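Local coordinates for relik capsid n-terminal domain (Oryctolagus cuniculus, PDB 2XGU), which probably forms the outer surface of the mature capsid shell of an extinct rabbit lentivirus, as capsid N-terminal domains of related lentiviruses do, at residues W127-E130 / A131-E134. Sequence-based numbering, arbitrary orientation. Where two conformers were deposited one is given.
Sequences WVLE and ALQE
V128 and L132, one helical turn apart, lie side by side and point the same way, V128 CG1 meeting L132 CD1 at 4.1 Å. V128 brings that methyl over by setting it opposite its own backbone N (chi1 176°), beside the carbonyl carbon. Beneath these side chains four successive i to i+4 hydrogen bonds carry the alpha-helix through, A131 N to W127 O and Q133 N to L129 O among them. The bond from L132 N to V128 O is nearly straight (171°). The last of the four, E134 N to E130 O, is more bent (150°). E134 runs extended back along the helix, laying its CG 3.1 Å from E130 O and its OE2 3.7 Å from E130 CB. The two carboxylates stay apart, E130 OE1 lying 4.9 Å from E134 OE2; K76 forms a long, weak ion pair with each and probably eases their repulsion. E130 and E134 of the second subunit bring like charges close as well, so this acidic patch lies at the subunit interface. Within the all-helical core of the domain, V128 and L132 of helix 118-134 pack on F40 of helix 34-43, while A131 rests on K72 and I73 of helix 63-83, where W127 also meets W80 edge-to-face.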
loop_
_atom_site.group_PDB
_atom_site.type_symbol
_atom_site.label_atom_id
_atom_site.label_comp_id
_atom_site.label_asym_id
_atom_site.label_seq_id
_atom_site.Cartn_x
_atom_site.Cartn_y
_atom_site.Cartn_z
ATOM N N TRP A 127 3.070 5.028 3.310
ATOM C CA TRP A 127 3.431 3.881 4.151
ATOM C C TRP A 127 2.243 3.365 4.972
ATOM O O TRP A 127 2.012 2.158 5.048
ATOM C CB TRP A 127 4.555 4.255 5.133
ATOM C CG TRP A 127 5.906 4.447 4.500
ATOM C CD1 TRP A 127 6.228 4.308 3.190
ATOM C CD2 TRP A 127 7.118 4.826 5.175
ATOM N NE1 TRP A 127 7.574 4.569 2.995
ATOM C CE2 TRP A 127 8.135 4.896 4.201
ATOM C CE3 TRP A 127 7.435 5.117 6.504
ATOM C CZ2 TRP A 127 9.447 5.241 4.519
ATOM C CZ3 TRP A 127 8.740 5.458 6.823
ATOM C CH2 TRP A 127 9.729 5.506 5.834
ATOM N N VAL A 128 1.496 4.277 5.588
ATOM C CA VAL A 128 0.376 3.878 6.437
ATOM C C VAL A 128 -0.729 3.212 5.612
ATOM O O VAL A 128 -1.262 2.164 5.992
ATOM C CB VAL A 128 -0.167 5.092 7.221
ATOM C CG1 VAL A 128 -1.399 4.716 8.031
ATOM C CG2 VAL A 128 0.913 5.630 8.151
ATOM N N LEU A 129 -1.062 3.808 4.471
ATOM C CA LEU A 129 -2.071 3.211 3.612
ATOM C C LEU A 129 -1.608 1.861 3.049
ATOM O O LEU A 129 -2.397 0.914 2.980
ATOM C CB LEU A 129 -2.519 4.203 2.517
ATOM C CG LEU A 129 -3.491 5.269 3.067
ATOM C CD1 LEU A 129 -3.595 6.511 2.191
ATOM C CD2 LEU A 129 -4.888 4.659 3.292
ATOM N N GLU A 130 -0.337 1.748 2.675
ATOM C CA GLU A 130 0.178 0.454 2.238
ATOM C C GLU A 130 0.045 -0.583 3.353
ATOM O O GLU A 130 -0.357 -1.711 3.108
ATOM C CB GLU A 130 1.626 0.573 1.766
ATOM C CG GLU A 130 1.705 1.377 0.475
ATOM C CD GLU A 130 3.113 1.640 0.020
ATOM O OE1 GLU A 130 4.046 1.382 0.804
ATOM O OE2 GLU A 130 3.282 2.096 -1.133
ATOM N N ALA A 131 0.372 -0.197 4.583
ATOM C CA ALA A 131 0.291 -1.117 5.708
ATOM C C ALA A 131 -1.142 -1.576 5.956
ATOM O O ALA A 131 -1.399 -2.765 6.144
ATOM C CB ALA A 131 0.876 -0.479 6.960
ATOM N N LEU A 132 -2.072 -0.629 5.952
ATOM C CA LEU A 132 -3.491 -0.975 6.085
ATOM C C LEU A 132 -3.951 -1.927 4.980
ATOM O O LEU A 132 -4.600 -2.946 5.237
ATOM C CB LEU A 132 -4.357 0.284 6.098
ATOM C CG LEU A 132 -4.232 1.148 7.343
ATOM C CD1 LEU A 132 -4.782 2.541 7.091
ATOM C CD2 LEU A 132 -5.000 0.460 8.467
ATOM N N GLN A 133 -3.617 -1.585 3.740
ATOM C CA GLN A 133 -4.016 -2.384 2.591
ATOM C C GLN A 133 -3.506 -3.818 2.702
ATOM O O GLN A 133 -4.215 -4.770 2.351
ATOM C CB GLN A 133 -3.463 -1.731 1.325
ATOM C CG GLN A 133 -4.378 -1.674 0.103
ATOM C CD GLN A 133 -5.681 -0.916 0.327
ATOM O OE1 GLN A 133 -6.706 -1.529 0.576
ATOM N NE2 GLN A 133 -5.649 0.409 0.207
ATOM N N GLU A 134 -2.278 -3.976 3.193
ATOM C CA GLU A 134 -1.658 -5.293 3.325
ATOM C C GLU A 134 -2.252 -6.115 4.480
ATOM O O GLU A 134 -2.014 -7.319 4.575
ATOM C CB GLU A 134 -0.128 -5.161 3.434
ATOM C CG GLU A 134 0.500 -4.587 2.152
ATOM C CD GLU A 134 1.868 -3.926 2.350
ATOM O OE1 GLU A 134 2.553 -4.229 3.354
ATOM O OE2 GLU A 134 2.261 -3.100 1.487
#